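PDB 5Z0Q: aminotransferase, class I and II from Erwinia tasmaniensis, which belongs to the class I and II aminotransferases, fold type I proteins that hold pyridoxal-5'-phosphate, and carries this ligand in its pocket. Local coordinates for residues I40-F45 with S241-G246; E79-R84 with A284-G289; T102-A107 with P123-F128; P315-V320 with S333-A338. One frame throughout, in Å; residues are numbered along the deposited sequence.

Contact 1. Residues I40-F45 with S241-G246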
# COMPACT_ATOMS: atom_id res chain seq x y z
N ILE A 40 20.46 -2.29 -4.83
CA ILE A 40 19.25 -2.21 -4.01
C ILE A 40 19.22 -3.37 -3.01
O ILE A 40 19.70 -4.48 -3.29
CB ILE A 40 18.00 -2.18 -4.90
CG1 ILE A 40 16.78 -1.69 -4.11
CG2 ILE A 40 17.72 -3.54 -5.51
CD1 ILE A 40 15.56 -1.44 -4.96
N ALA A 41 18.65 -3.10 -1.83
CA ALA A 41 18.78 -3.99 -0.68
C ALA A 41 17.74 -5.11 -0.75
O ALA A 41 16.74 -5.13 -0.03
CB ALA A 41 18.67 -3.20 0.61
N ASP A 42 17.99 -6.05 -1.65
CA ASP A 42 17.24 -7.30 -1.70
C ASP A 42 18.16 -8.39 -2.21
O ASP A 42 19.11 -8.13 -2.94
CB ASP A 42 15.98 -7.18 -2.57
CG ASP A 42 16.29 -7.04 -4.05
OD1 ASP A 42 17.38 -6.54 -4.39
OD2 ASP A 42 15.44 -7.43 -4.87
N THR A 43 17.87 -9.62 -1.81
CA THR A 43 18.71 -10.75 -2.20
C THR A 43 18.15 -11.41 -3.45
O THR A 43 16.99 -11.23 -3.82
CB THR A 43 18.82 -11.76 -1.06
OG1 THR A 43 17.52 -12.26 -0.73
CG2 THR A 43 19.44 -11.12 0.17
N ASP A 44 19.01 -12.19 -4.12
CA ASP A 44 18.62 -12.96 -5.29
C ASP A 44 18.14 -14.36 -4.93
O ASP A 44 18.12 -15.24 -5.80
CB ASP A 44 19.79 -13.04 -6.27
CG ASP A 44 20.24 -11.68 -6.76
OD1 ASP A 44 19.38 -10.78 -6.89
OD2 ASP A 44 21.45 -11.50 -7.01
N PHE A 45 17.76 -14.58 -3.68
CA PHE A 45 17.41 -15.91 -3.19
C PHE A 45 15.92 -16.18 -3.35
O PHE A 45 15.09 -15.32 -3.05
CB PHE A 45 17.81 -16.06 -1.72
CG PHE A 45 19.27 -15.81 -1.46
CD1 PHE A 45 20.23 -16.16 -2.39
CD2 PHE A 45 19.68 -15.21 -0.28
CE1 PHE A 45 21.57 -15.92 -2.15
CE2 PHE A 45 21.02 -14.97 -0.03
CZ PHE A 45 21.96 -15.33 -0.97
N SER A 241 14.39 -10.13 5.77
CA SER A 241 14.85 -11.40 6.33
C SER A 241 14.56 -12.55 5.38
O SER A 241 15.36 -13.49 5.27
CB SER A 241 14.18 -11.65 7.68
OG SER A 241 14.21 -10.47 8.48
N PHE A 242 13.43 -12.50 4.67
CA PHE A 242 13.00 -13.58 3.80
C PHE A 242 12.81 -13.15 2.36
O PHE A 242 12.20 -13.88 1.57
CB PHE A 242 11.71 -14.20 4.34
CG PHE A 242 11.86 -14.83 5.70
CD1 PHE A 242 11.74 -14.06 6.85
CD2 PHE A 242 12.15 -16.17 5.83
CE1 PHE A 242 11.89 -14.63 8.10
CE2 PHE A 242 12.30 -16.75 7.07
CZ PHE A 242 12.17 -15.98 8.21
N ASN A 243 13.31 -11.96 1.99
CA ASN A 243 13.31 -11.49 0.60
C ASN A 243 11.89 -11.40 0.04
O ASN A 243 11.59 -11.89 -1.05
CB ASN A 243 14.20 -12.38 -0.27
CG ASN A 243 14.62 -11.69 -1.56
OD1 ASN A 243 14.63 -10.47 -1.65
ND2 ASN A 243 14.99 -12.49 -2.56
N ILE A 244 11.01 -10.75 0.80
CA ILE A 244 9.63 -10.56 0.37
C ILE A 244 9.27 -9.08 0.43
O ILE A 244 8.13 -8.71 0.73
CB ILE A 244 8.65 -11.40 1.22
CG1 ILE A 244 8.85 -11.12 2.71
CG2 ILE A 244 8.83 -12.89 0.93
CD1 ILE A 244 7.87 -11.85 3.60
N ALA A 245 10.25 -8.22 0.13
CA ALA A 245 9.99 -6.79 0.10
C ALA A 245 9.05 -6.39 -1.04
O ALA A 245 8.39 -5.35 -0.94
CB ALA A 245 11.31 -6.02 -0.02
N GLY A 246 8.97 -7.20 -2.09
CA GLY A 246 8.04 -6.96 -3.18
C GLY A 246 6.58 -7.06 -2.78
O GLY A 246 5.72 -6.59 -3.54
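The side chain of Asn243 lies against the backbone from Thr43 to Phe45, its amide bridging the two ends of that short run. In this fold type I, pyridoxal-5'-phosphate-holding aminotransferase, 241-246 follows directly on Lys240 of the ligand pocket, while 40-45 belongs to the loop leading from strand 36-38 to helix 49-59. The contact ties together two buried, irregular segments almost 200 residues apart in sequence. Asn243 reaches across because CG stands anti to its own backbone N (chi1 -160°). ND2 is used twice. Its sound bond goes to Phe45 O at 2.9 Å, fairly straight at 154°, with ND2 approaching a lone pair of Phe45 O in the carbonyl plane and the acceptor almost in the amide plane. A second, weak bond runs from ND2 to Thr43 O at 2.7 Å. OD1 takes a weak, bent bond from Thr43 N at 3.4 Å. The Thr43 and Asn243 side chains run alongside one another, pointing opposite ways. Around this contact, Asp42 O receives Asn366 ND2 and Lys26 NZ, Asp44 OD1 takes Trp27 NE1, and Val63 of the second subunit packs on Asn243. Thr43 OG1 sits between its backbone N and carbonyl carbon (chi1 61°), 3.1 Å from Asn243 ND2, but the angle is too poor for a hydrogen bond.

Contact 2. Residues E79-R84 with A284-G289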
# COMPACT_ATOMS: atom_id res chain seq x y z
N GLU A 79 4.97 -13.93 19.57
CA GLU A 79 5.80 -15.05 20.00
C GLU A 79 7.26 -14.85 19.59
O GLU A 79 8.17 -15.27 20.32
CB GLU A 79 5.27 -16.36 19.43
CG GLU A 79 3.98 -16.85 20.07
CD GLU A 79 3.48 -18.14 19.46
OE1 GLU A 79 3.98 -18.53 18.38
OE2 GLU A 79 2.58 -18.78 20.06
N ARG A 80 7.50 -14.22 18.44
CA ARG A 80 8.87 -14.03 17.98
C ARG A 80 9.59 -12.97 18.81
O ARG A 80 10.77 -13.14 19.15
CB ARG A 80 8.88 -13.65 16.50
CG ARG A 80 10.26 -13.58 15.89
CD ARG A 80 10.20 -13.30 14.40
NE ARG A 80 11.52 -13.39 13.78
CZ ARG A 80 12.07 -14.53 13.37
NH1 ARG A 80 11.42 -15.68 13.51
NH2 ARG A 80 13.27 -14.52 12.82
N MET A 81 8.91 -11.88 19.15
CA MET A 81 9.56 -10.81 19.91
C MET A 81 9.84 -11.23 21.35
O MET A 81 10.76 -10.68 21.98
CB MET A 81 8.70 -9.55 19.89
CG MET A 81 8.43 -9.03 18.49
SD MET A 81 9.92 -9.05 17.47
CE MET A 81 9.23 -9.45 15.87
N GLU A 82 9.08 -12.18 21.88
CA GLU A 82 9.30 -12.62 23.25
C GLU A 82 10.34 -13.73 23.33
O GLU A 82 11.11 -13.79 24.30
CB GLU A 82 7.98 -13.11 23.87
CG GLU A 82 8.06 -13.39 25.36
CD GLU A 82 6.73 -13.83 25.94
OE1 GLU A 82 5.84 -14.24 25.17
OE2 GLU A 82 6.57 -13.75 27.18
N SER A 83 10.40 -14.61 22.33
CA SER A 83 11.31 -15.74 22.39
C SER A 83 12.70 -15.37 21.88
O SER A 83 13.70 -15.84 22.43
CB SER A 83 10.74 -16.91 21.59
OG SER A 83 10.58 -16.56 20.22
N ARG A 84 12.78 -14.55 20.84
CA ARG A 84 14.07 -14.23 20.22
C ARG A 84 14.70 -12.96 20.76
O ARG A 84 15.93 -12.82 20.69
CB ARG A 84 13.91 -14.13 18.70
CG ARG A 84 13.54 -15.44 18.05
CD ARG A 84 13.89 -15.45 16.57
NE ARG A 84 14.12 -16.81 16.10
CZ ARG A 84 15.28 -17.44 16.18
NH1 ARG A 84 16.34 -16.82 16.70
NH2 ARG A 84 15.40 -18.68 15.73
N ALA A 284 3.76 -17.02 7.07
CA ALA A 284 4.55 -18.22 6.83
C ALA A 284 6.04 -17.96 6.99
O ALA A 284 6.79 -18.87 7.35
CB ALA A 284 4.26 -18.77 5.43
N ALA A 285 6.48 -16.72 6.74
CA ALA A 285 7.89 -16.39 6.91
C ALA A 285 8.31 -16.53 8.36
O ALA A 285 9.31 -17.19 8.68
CB ALA A 285 8.17 -14.98 6.39
N TRP A 286 7.56 -15.91 9.27
CA TRP A 286 7.90 -15.94 10.69
C TRP A 286 7.37 -17.16 11.42
O TRP A 286 7.83 -17.44 12.53
CB TRP A 286 7.37 -14.67 11.38
CG TRP A 286 8.30 -13.50 11.26
CD1 TRP A 286 9.61 -13.53 10.88
CD2 TRP A 286 7.99 -12.13 11.53
NE1 TRP A 286 10.13 -12.26 10.89
CE2 TRP A 286 9.16 -11.38 11.29
CE3 TRP A 286 6.83 -11.46 11.96
CZ2 TRP A 286 9.21 -10.00 11.46
CZ3 TRP A 286 6.89 -10.09 12.13
CH2 TRP A 286 8.06 -9.37 11.88
N ARG A 287 6.43 -17.90 10.83
CA ARG A 287 5.88 -19.08 11.51
C ARG A 287 6.72 -20.33 11.27
O ARG A 287 6.99 -21.08 12.22
CB ARG A 287 4.44 -19.34 11.06
CG ARG A 287 3.64 -20.18 12.04
CD ARG A 287 2.39 -20.78 11.42
NE ARG A 287 1.46 -19.77 10.93
CZ ARG A 287 1.22 -19.54 9.64
NH1 ARG A 287 1.84 -20.25 8.71
NH2 ARG A 287 0.35 -18.60 9.28
N GLU A 288 7.15 -20.57 10.03
CA GLU A 288 7.87 -21.80 9.72
C GLU A 288 9.07 -21.59 8.81
O GLU A 288 9.61 -22.57 8.28
CB GLU A 288 6.92 -22.82 9.09
CG GLU A 288 5.85 -23.34 10.04
CD GLU A 288 4.70 -24.02 9.32
OE1 GLU A 288 3.83 -24.59 10.00
OE2 GLU A 288 4.67 -23.97 8.07
N GLY A 289 9.51 -20.35 8.60
CA GLY A 289 10.67 -20.08 7.77
C GLY A 289 11.98 -19.99 8.50
O GLY A 289 13.00 -19.68 7.87
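Arg80 lays the far half of its side chain over one face of the Trp286 indole. CG is anti to the backbone N (chi1 -174°) and the chain stays extended as far as NE, so CD is carried right over the pyrrole ring: it makes a CH-pi contact 3.5 Å from the centroid of that five-membered ring, 6° off its normal. Beyond CD the guanidinium lies nearly flat on the indole, the two planes 8° apart, with its overlap shifted toward the CD1 rim. Arg80 NE and Trp286 NE1 come within 3.4 Å, but both are donors and do not bond each other. One carboxylate serves both side chains: Asp209 OD1 forms a salt bridge with Arg80 NH2 and OD2 accepts from Trp286 NE1; Gln290 OE1 also accepts from Arg80 NH2. Arg84 CD covers the opposite guanidinium face, 3.8 Å above its plane. Met81 bends at chi2 and chi3, which brings CE over the same indole face, 4.2 Å from Trp286 CH2. This is helix-to-helix packing within the fold type I framework, helix 71-83 meeting helix 276-288 through an arginine layered on a tryptophan.

Contact 3. Residues T102-A107 with P123-F128. With PLP (pyridoxal-5'-phosphate), chain M.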
# COMPACT_ATOMS: atom_id res chain seq x y z
N THR A 102 6.75 3.78 4.65
CA THR A 102 5.53 4.50 5.01
C THR A 102 5.43 4.69 6.52
O THR A 102 4.91 5.72 6.98
CB THR A 102 4.30 3.77 4.48
OG1 THR A 102 3.12 4.47 4.89
CG2 THR A 102 4.24 2.34 4.99
N GLY A 103 5.92 3.73 7.31
CA GLY A 103 5.93 3.90 8.75
C GLY A 103 6.86 5.01 9.21
O GLY A 103 6.59 5.67 10.22
N ILE A 104 7.96 5.22 8.49
CA ILE A 104 8.87 6.31 8.82
C ILE A 104 8.22 7.65 8.53
O ILE A 104 8.33 8.60 9.31
CB ILE A 104 10.20 6.14 8.05
CG1 ILE A 104 10.90 4.85 8.48
CG2 ILE A 104 11.10 7.35 8.27
CD1 ILE A 104 12.14 4.53 7.67
N ASN A 105 7.52 7.75 7.39
CA ASN A 105 6.90 9.02 7.02
C ASN A 105 5.75 9.38 7.96
O ASN A 105 5.66 10.52 8.43
CB ASN A 105 6.41 8.96 5.57
CG ASN A 105 7.55 9.11 4.57
OD1 ASN A 105 7.77 10.18 4.03
ND2 ASN A 105 8.27 8.02 4.34
N ILE A 106 4.87 8.41 8.25
CA ILE A 106 3.75 8.68 9.15
C ILE A 106 4.25 9.15 10.51
O ILE A 106 3.70 10.08 11.10
CB ILE A 106 2.86 7.43 9.29
CG1 ILE A 106 2.28 7.02 7.93
CG2 ILE A 106 1.73 7.68 10.28
CD1 ILE A 106 1.68 5.64 7.94
N ALA A 107 5.31 8.52 11.01
CA ALA A 107 5.85 8.89 12.31
C ALA A 107 6.31 10.35 12.33
O ALA A 107 6.08 11.07 13.31
CB ALA A 107 7.01 7.97 12.69
N PRO A 123 26.10 8.41 7.97
CA PRO A 123 25.10 8.07 6.95
C PRO A 123 23.95 7.23 7.51
O PRO A 123 24.06 6.75 8.63
CB PRO A 123 25.91 7.27 5.93
CG PRO A 123 26.96 6.61 6.75
CD PRO A 123 27.33 7.61 7.81
N ILE A 124 22.88 7.08 6.73
CA ILE A 124 21.70 6.36 7.20
C ILE A 124 20.81 6.03 6.01
O ILE A 124 21.03 6.52 4.89
CB ILE A 124 20.95 7.18 8.26
CG1 ILE A 124 20.11 6.27 9.16
CG2 ILE A 124 20.09 8.25 7.59
CD1 ILE A 124 19.45 7.00 10.31
N TYR A 125 19.81 5.18 6.23
CA TYR A 125 18.81 4.87 5.22
C TYR A 125 18.21 6.17 4.68
O TYR A 125 17.73 7.00 5.47
CB TYR A 125 17.73 3.98 5.83
CG TYR A 125 16.72 3.41 4.87
CD1 TYR A 125 17.12 2.80 3.68
CD2 TYR A 125 15.36 3.44 5.16
CE1 TYR A 125 16.19 2.27 2.80
CE2 TYR A 125 14.43 2.91 4.29
CZ TYR A 125 14.85 2.33 3.11
OH TYR A 125 13.92 1.80 2.24
N PRO A 126 18.24 6.39 3.37
CA PRO A 126 17.91 7.72 2.80
C PRO A 126 16.56 8.26 3.26
O PRO A 126 16.46 9.47 3.54
CB PRO A 126 17.94 7.47 1.29
CG PRO A 126 18.92 6.37 1.13
CD PRO A 126 18.77 5.48 2.34
N PRO A 127 15.50 7.45 3.34
CA PRO A 127 14.21 8.00 3.80
C PRO A 127 14.24 8.60 5.20
O PRO A 127 13.27 9.28 5.57
CB PRO A 127 13.27 6.78 3.74
CG PRO A 127 13.84 5.94 2.68
CD PRO A 127 15.32 6.06 2.85
N PHE A 128 15.31 8.40 5.97
CA PHE A 128 15.34 8.93 7.33
C PHE A 128 15.44 10.45 7.34
O PHE A 128 14.81 11.11 8.17
CB PHE A 128 16.49 8.31 8.12
CG PHE A 128 16.12 7.03 8.81
CD1 PHE A 128 15.95 5.87 8.09
CD2 PHE A 128 15.93 7.00 10.18
CE1 PHE A 128 15.61 4.69 8.72
CE2 PHE A 128 15.59 5.83 10.82
CZ PHE A 128 15.43 4.68 10.09
N1 PLP M . 14.26 0.16 6.44
C2 PLP M . 15.59 -0.04 6.16
C2A PLP M . 16.64 0.50 7.09
C3 PLP M . 15.97 -0.74 5.02
O3 PLP M . 17.30 -0.93 4.75
C4 PLP M . 15.00 -1.24 4.16
C4A PLP M . 15.39 -2.14 3.03
C5 PLP M . 13.66 -1.03 4.45
C6 PLP M . 13.29 -0.34 5.59
C5A PLP M . 12.61 -1.58 3.51
O4P PLP M . 11.39 -0.88 3.63
P PLP M . 10.23 -1.10 2.54
O1P PLP M . 10.81 -0.96 1.15
O2P PLP M . 9.14 -0.07 2.73
O3P PLP M . 9.66 -2.49 2.72
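Tyr125 turns one ring edge to Ile104, with Ile104 CD1 4.2 Å from Tyr125 CD2, and one ring face to the pyridoxal-5'-phosphate. Both segments flank the central, mostly parallel seven-stranded sheet of the fold type I large domain. Residues 102-107 lie on helix 101-111; residues 123-128 lead from strand 117-122 into helix 127-134, the crossover helix of a beta-alpha-beta unit. Starting at the root of Tyr125, CB is 3.9 Å from the ligand methyl C2A. CG, anti to the backbone N (chi1 -172°), swings the ring out over the pyridine, whose C2 lies beneath the ring centre. Along one side CD2 sits near C2, and CE2 comes 3.5 Å from N1; along the other, CD1 and CE1 run past C3 and O3. CZ meets C4 at 3.7 Å, and the hydroxyl OH at the tip ends 3.6 Å from C5. The opposite face of the ring is backed by Pro127 CD, 3.4 Å above its plane, so the tyrosine is held between a proline and the ligand. Val100 N, Val101 N and Tyr66 OH of the second subunit hydrogen-bond the same ligand. On the side of helix 101-111, Ile104 CG2 rests 4.0 Å from Pro127 O, and the Ile104 and Phe128 side chains lie roughly perpendicular, with Ile104 CD1 3.6 Å from Phe128 CE1.

Contact 4. Residues P315-V320 with S333-A338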
# COMPACT_ATOMS: atom_id res chain seq x y z
N PRO A 315 44.29 -1.76 -2.55
CA PRO A 315 45.04 -0.60 -2.05
C PRO A 315 44.32 0.74 -2.24
O PRO A 315 44.88 1.70 -2.78
CB PRO A 315 46.33 -0.66 -2.87
CG PRO A 315 45.87 -1.18 -4.20
CD PRO A 315 44.72 -2.14 -3.91
N GLY A 316 43.07 0.81 -1.80
CA GLY A 316 42.32 2.05 -1.90
C GLY A 316 40.95 1.98 -1.28
O GLY A 316 40.17 2.94 -1.38
N LEU A 317 40.64 0.86 -0.63
CA LEU A 317 39.32 0.64 -0.05
C LEU A 317 39.47 0.15 1.38
O LEU A 317 40.37 -0.62 1.70
CB LEU A 317 38.53 -0.39 -0.87
CG LEU A 317 38.42 -0.13 -2.37
CD1 LEU A 317 37.75 -1.30 -3.06
CD2 LEU A 317 37.65 1.16 -2.64
N SER A 318 38.57 0.63 2.24
CA SER A 318 38.46 0.15 3.61
C SER A 318 37.01 -0.24 3.87
O SER A 318 36.09 0.42 3.37
CB SER A 318 38.90 1.22 4.62
OG SER A 318 40.22 1.65 4.37
N MET A 319 36.81 -1.31 4.63
CA MET A 319 35.46 -1.78 4.91
C MET A 319 35.39 -2.38 6.30
O MET A 319 36.23 -3.21 6.67
CB MET A 319 35.01 -2.82 3.88
CG MET A 319 33.65 -3.41 4.18
SD MET A 319 33.21 -4.79 3.11
CE MET A 319 31.59 -5.19 3.74
N VAL A 320 34.39 -1.96 7.06
CA VAL A 320 34.08 -2.58 8.35
C VAL A 320 33.26 -3.83 8.10
O VAL A 320 32.29 -3.81 7.33
CB VAL A 320 33.34 -1.59 9.26
CG1 VAL A 320 32.70 -2.33 10.43
CG2 VAL A 320 34.28 -0.52 9.75
N SER A 333 37.17 6.45 -0.42
CA SER A 333 37.82 7.76 -0.45
C SER A 333 39.28 7.68 -0.87
O SER A 333 39.82 8.66 -1.38
CB SER A 333 37.70 8.44 0.91
OG SER A 333 38.34 7.67 1.92
N GLY A 334 39.92 6.53 -0.67
CA GLY A 334 41.30 6.36 -1.07
C GLY A 334 41.54 6.29 -2.57
O GLY A 334 42.70 6.22 -2.99
N LEU A 335 40.48 6.31 -3.38
CA LEU A 335 40.65 6.24 -4.82
C LEU A 335 41.04 7.60 -5.41
O LEU A 335 41.81 7.66 -6.37
CB LEU A 335 39.36 5.73 -5.48
CG LEU A 335 38.87 4.36 -5.03
CD1 LEU A 335 37.60 3.98 -5.78
CD2 LEU A 335 39.95 3.30 -5.23
N GLY A 336 40.52 8.68 -4.84
CA GLY A 336 40.80 10.01 -5.36
C GLY A 336 39.94 10.44 -6.53
O GLY A 336 40.21 11.49 -7.11
N VAL A 337 38.92 9.66 -6.88
CA VAL A 337 38.02 9.99 -7.98
C VAL A 337 36.87 10.83 -7.45
O VAL A 337 36.48 10.71 -6.28
CB VAL A 337 37.53 8.70 -8.68
CG1 VAL A 337 36.66 7.88 -7.75
CG2 VAL A 337 36.80 9.03 -9.98
N ALA A 338 36.33 11.69 -8.30
CA ALA A 338 35.24 12.58 -7.91
C ALA A 338 33.91 11.86 -7.75
O ALA A 338 32.95 12.47 -7.25
CB ALA A 338 35.10 13.71 -8.93
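Gly316 and Gly334 bring their backbones close, with CA atoms 4.5 Å apart. Backbone contacts come first: the carbonyl oxygen of Gly316 faces Gly334 CA at 3.6 Å, in plain van der Waals fashion, and having a glycine on both sides lets the two chains meet this directly. The same oxygen also looks onto a side chain, with Leu335 CD2 3.9 Å away and Leu335 CG just beyond. Apolar contacts follow. Leu335, whose CG is anti to its carbonyl carbon (chi1 -59°), sends its CD2 branch toward Leu317 CD2, 4.1 Å off, and the two leucine side chains meet at a slant, each offering one methyl. This corner belongs to the small domain of the fold type I architecture, whose five-stranded mixed sheet also takes in strand 36-38. Strand 318-319 is an outermost strand of that sheet within this chain, and its antiparallel neighbour is strand 329-331. The loop holding residues 333-338 leads on to helix 340-345. The leucine pair continues into a helical layer, where Phe344 and Leu385 touch both residues. Polar contacts lie at the margins, where each has its partner beyond the two segments. Ser333 OG hydrogen-bonds Asp331 OD1, Val337 O accepts from Arg361 NH1, and the backbones of Ser318 and Asp331 are hydrogen-bonded.

Contacts 1 and 2 are direct neighbours, centres 18 Å apart: Phe242 CE1 of contact 1 lies 3.8 Å from Trp286 CD1 of contact 2, and Asp209 joins them too, accepting from Ser241 OG as well as from Trp286 NE1. Contact 3 stacks against the pyridoxal-5'-phosphate through Tyr125, and contact 1 borders it, Ala41 CB lying 4.2 Å from PLP C4A; the Trp286 side chain stands about 12 Å from a bound copy. Contacts 1 and 3 approach to about 6 Å between nearest atoms, and Tyr66 of the second subunit, which packs on Ile40 and Ala245, links contact 1 to the ligand beside contact 3. Contact 4 lies apart, its centre about 40 Å from that of contact 2.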